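Local structure of glucanase (Clostridium thermocellum, 5GXX) at residues 65-68 / 69-72; 416-419 / 420-424. The protein probably hydrolyses beta-1,4-glucosidic bonds within cellulose chains, as a family 9 endoglucanase belonging to the cellulosome. The protein carries 1 engineered substitution. All coordinates share one frame; numbering follows the deposited sequence.

Contact 1 of 2, residues 65-68 / 69-72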
loop_
_atom_site.group_PDB
_atom_site.type_symbol
_atom_site.label_atom_id
_atom_site.label_comp_id
_atom_site.label_asym_id
_atom_site.label_seq_id
_atom_site.Cartn_x
_atom_site.Cartn_y
_atom_site.Cartn_z
ATOM N N ALA A 65 42.367 -10.110 17.177
ATOM C CA ALA A 65 43.653 -10.358 16.522
ATOM C C ALA A 65 44.813 -10.474 17.512
ATOM O O ALA A 65 45.636 -11.386 17.393
ATOM C CB ALA A 65 43.936 -9.251 15.506
ATOM N N ALA A 66 44.876 -9.582 18.502
ATOM C CA ALA A 66 45.909 -9.650 19.536
ATOM C C ALA A 66 45.881 -10.990 20.274
ATOM O O ALA A 66 46.913 -11.602 20.527
ATOM C CB ALA A 66 45.779 -8.493 20.522
ATOM N N MET A 67 44.681 -11.459 20.605
ATOM C CA MET A 67 44.556 -12.733 21.313
ATOM C C MET A 67 44.914 -13.918 20.423
ATOM O O MET A 67 45.516 -14.864 20.933
ATOM C CB MET A 67 43.126 -12.895 21.805
ATOM C CG MET A 67 42.700 -11.910 22.863
ATOM S SD MET A 67 43.756 -11.915 24.303
ATOM C CE MET A 67 43.317 -13.455 25.121
ATOM N N LEU A 68 44.603 -13.873 19.129
ATOM C CA LEU A 68 45.095 -14.897 18.199
ATOM C C LEU A 68 46.622 -14.886 18.131
ATOM O O LEU A 68 47.247 -15.954 18.091
ATOM C CB LEU A 68 44.496 -14.745 16.801
ATOM C CG LEU A 68 42.983 -14.964 16.680
ATOM C CD1 LEU A 68 42.586 -15.110 15.206
ATOM C CD2 LEU A 68 42.455 -16.167 17.472
ATOM N N GLY A 69 47.200 -13.681 18.141
ATOM C CA GLY A 69 48.652 -13.525 18.183
ATOM C C GLY A 69 49.210 -14.119 19.460
ATOM O O GLY A 69 50.213 -14.848 19.420
ATOM N N TRP A 70 48.541 -13.852 20.583
ATOM C CA TRP A 70 49.016 -14.339 21.876
ATOM C C TRP A 70 48.974 -15.866 21.869
ATOM O O TRP A 70 49.904 -16.495 22.382
ATOM C CB TRP A 70 48.218 -13.720 23.032
ATOM C CG TRP A 70 48.811 -13.907 24.406
ATOM C CD1 TRP A 70 50.027 -14.440 24.704
ATOM C CD2 TRP A 70 48.220 -13.535 25.664
ATOM N NE1 TRP A 70 50.224 -14.448 26.066
ATOM C CE2 TRP A 70 49.129 -13.894 26.679
ATOM C CE3 TRP A 70 46.985 -12.969 26.033
ATOM C CZ2 TRP A 70 48.859 -13.681 28.036
ATOM C CZ3 TRP A 70 46.724 -12.749 27.371
ATOM C CH2 TRP A 70 47.643 -13.127 28.362
ATOM N N ALA A 71 47.927 -16.451 21.282
ATOM C CA ALA A 71 47.843 -17.911 21.178
ATOM C C ALA A 71 49.067 -18.495 20.463
ATOM O O ALA A 71 49.664 -19.481 20.920
ATOM C CB ALA A 71 46.557 -18.313 20.487
ATOM N N LEU A 72 49.443 -17.873 19.349
ATOM C CA LEU A 72 50.608 -18.300 18.590
ATOM C C LEU A 72 51.889 -18.063 19.377
ATOM O O LEU A 72 52.795 -18.900 19.323
ATOM C CB LEU A 72 50.661 -17.585 17.234
ATOM C CG LEU A 72 49.663 -18.047 16.163
ATOM C CD1 LEU A 72 49.585 -17.062 14.994
ATOM C CD2 LEU A 72 49.941 -19.457 15.628
#
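M67 and W70, three residues apart on helix 58-75, meet through the thioether of one and the six-membered ring of the other. This is a Met-aromatic contact of the edge type: SD of M67 lies 5.2 Å from the centroid of the W70 six-membered ring and practically in the ring plane. The touching ring atom is CE3, which M67 SD approaches to 3.8 Å. The terminal methyl comes to the same atom obliquely, with M67 CE also 3.8 Å from W70 CE3. The two side chains run side by side in the same direction. M67 achieves this by bending at chi2 (-56°) and again at chi3 (-73°), which brings its end to the indole although its CB starts off away from 69-72.

Backbone bonding is that of a regular alpha-helix. The N-H of G69, W70, A71 and L72 reach the carbonyls of A65, A66, M67 and L68 in turn; W70 N to A66 O is 2.8 Å, and L72 N to L68 O is the longest at 3.2 Å.

Side-chain carbons also touch the carbonyl oxygens of the preceding turn. CB of A71 rests 3.4 Å from L68 O, and CG of L72 lies 3.7 Å from the same oxygen.

W70 NE1 is hydrogen-bonded to E74 OE2, one turn on, while W203, W207 and F310 gather round its rings. The helix is a buried one of the family 9 region, consistent with an (alpha/alpha)6 barrel. Helix 301-318 receives M67 and W70, helix 142-158 meets A65, A66 and L72, and helix 85-101 packs on A65 and L72.

Contact 2 of 2, residues 416-419 / 420-424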
loop_
_atom_site.group_PDB
_atom_site.type_symbol
_atom_site.label_atom_id
_atom_site.label_comp_id
_atom_site.label_asym_id
_atom_site.label_seq_id
_atom_site.Cartn_x
_atom_site.Cartn_y
_atom_site.Cartn_z
ATOM N N ALA A 416 38.162 -15.610 20.515
ATOM C CA ALA A 416 39.588 -15.270 20.469
ATOM C C ALA A 416 40.411 -15.915 21.578
ATOM O O ALA A 416 41.368 -16.652 21.301
ATOM C CB ALA A 416 39.772 -13.771 20.436
ATOM N N GLY A 417 40.051 -15.673 22.834
ATOM C CA GLY A 417 40.740 -16.338 23.946
ATOM C C GLY A 417 40.513 -17.843 23.890
ATOM O O GLY A 417 41.393 -18.638 24.243
ATOM N N PHE A 418 39.315 -18.243 23.469
ATOM C CA PHE A 418 38.953 -19.659 23.281
ATOM C C PHE A 418 39.925 -20.429 22.388
ATOM O O PHE A 418 40.380 -21.521 22.733
ATOM C CB PHE A 418 37.508 -19.694 22.778
ATOM C CG PHE A 418 36.916 -21.062 22.568
ATOM C CD1 PHE A 418 36.895 -21.993 23.601
ATOM C CD2 PHE A 418 36.271 -21.350 21.368
ATOM C CE1 PHE A 418 36.272 -23.210 23.421
ATOM C CE2 PHE A 418 35.647 -22.570 21.190
ATOM C CZ PHE A 418 35.670 -23.491 22.211
ATOM N N VAL A 419 40.238 -19.882 21.220
ATOM C CA VAL A 419 41.359 -20.378 20.430
ATOM C C VAL A 419 42.650 -20.581 21.219
ATOM O O VAL A 419 43.265 -21.641 21.105
ATOM C CB VAL A 419 41.588 -19.496 19.178
ATOM C CG1 VAL A 419 42.923 -19.857 18.509
ATOM C CG2 VAL A 419 40.429 -19.678 18.208
ATOM N N GLY A 420 43.076 -19.612 22.028
ATOM C CA GLY A 420 44.317 -19.758 22.794
ATOM C C GLY A 420 44.236 -20.918 23.772
ATOM O O GLY A 420 45.153 -21.738 23.890
ATOM N N ALA A 421 43.123 -21.029 24.485
ATOM C CA ALA A 421 42.918 -22.173 25.378
ATOM C C ALA A 421 42.860 -23.540 24.689
ATOM O O ALA A 421 43.412 -24.524 25.205
ATOM C CB ALA A 421 41.695 -21.905 26.237
ATOM N N LEU A 422 42.234 -23.613 23.515
ATOM C CA LEU A 422 42.245 -24.853 22.735
ATOM C C LEU A 422 43.654 -25.184 22.235
ATOM O O LEU A 422 44.042 -26.355 22.196
ATOM C CB LEU A 422 41.257 -24.812 21.567
ATOM C CG LEU A 422 39.777 -24.718 21.934
ATOM C CD1 LEU A 422 38.921 -24.372 20.704
ATOM C CD2 LEU A 422 39.307 -26.024 22.589
ATOM N N CYS A 423 44.419 -24.168 21.862
ATOM C CA CYS A 423 45.835 -24.402 21.545
ATOM C C CYS A 423 46.557 -25.092 22.703
ATOM O O CYS A 423 47.272 -26.071 22.481
ATOM C CB CYS A 423 46.569 -23.103 21.218
ATOM S SG CYS A 423 46.169 -22.414 19.610
ATOM N N ARG A 424 46.382 -24.603 23.930
ATOM C CA ARG A 424 47.009 -25.230 25.089
ATOM C C ARG A 424 46.565 -26.683 25.261
ATOM O O ARG A 424 47.385 -27.574 25.532
ATOM C CB ARG A 424 46.683 -24.428 26.355
ATOM C CG ARG A 424 47.234 -25.024 27.650
ATOM C CD ARG A 424 48.742 -25.282 27.565
ATOM N NE ARG A 424 49.223 -25.730 28.867
ATOM C CZ ARG A 424 49.013 -26.956 29.353
ATOM N NH1 ARG A 424 48.369 -27.887 28.648
ATOM N NH2 ARG A 424 49.460 -27.262 30.566
#
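F418 and L422, one helical turn apart on helix 412-429, form a CH-pi contact in which a methyl group sits over the phenyl face. CD1 of L422 lies 3.8 Å from the centroid of the F418 ring, only 14° off its normal, displaced a little toward the rim. Its nearest ring atom is CZ, with F418 CZ to L422 CD1 at 3.7 Å. The leucine chain passes slantwise over the ring. With CG of F418 anti to the backbone N (chi1 -178°), the ring turns back from the N-terminal lean of CB and stands out across the helix axis, one face toward L422. The branch point of L422 also packs on the helix itself: its CG is 3.4 Å from F418 O, the same oxygen that accepts a hydrogen bond from L422 N at 2.9 Å.

V419 and C423 make a looser pair on the following positions, V419 CG1 being 4.3 Å from C423 SG. C423 N donates to V419 O at 2.9 Å, as A421 N does to G417 O at 3.0 Å. The turn is stretched at its start, where G420 N to A416 O is 3.5 Å and the bond is weak.

This turn probably belongs to one of the barrel helices of the family 9 catalytic domain, and other helices pack round it. Helix 322-340 lies on F418, A421 and L422 through L340 and I336, and helix 301-318 meets F418 and A421 through T306 and F313. Helix 7-20 supplies A10 and A14 to L422, and its A14 also touches V419.

How the contacts relate
The centres of contacts 1 and 2 are about 9 Å apart, although nearly 350 residues separate them along the chain. Contact 1 belongs to helix 58-75 and comes first; contact 2 belongs to helix 412-429, near the end of the family 9 range. The helices pack directly: A71 CB reaches G420 CA at 3.5 Å, M67 CB lies 3.7 Å from A416 CB, and L68 CD2 is 3.8 Å from V419 CB. Helix 301-318 touches both contacts. Early and late parts of the catalytic region thus meet in its buried interior, consistent with the (alpha/alpha)6 barrel of family 9, where helices distant in sequence become neighbours.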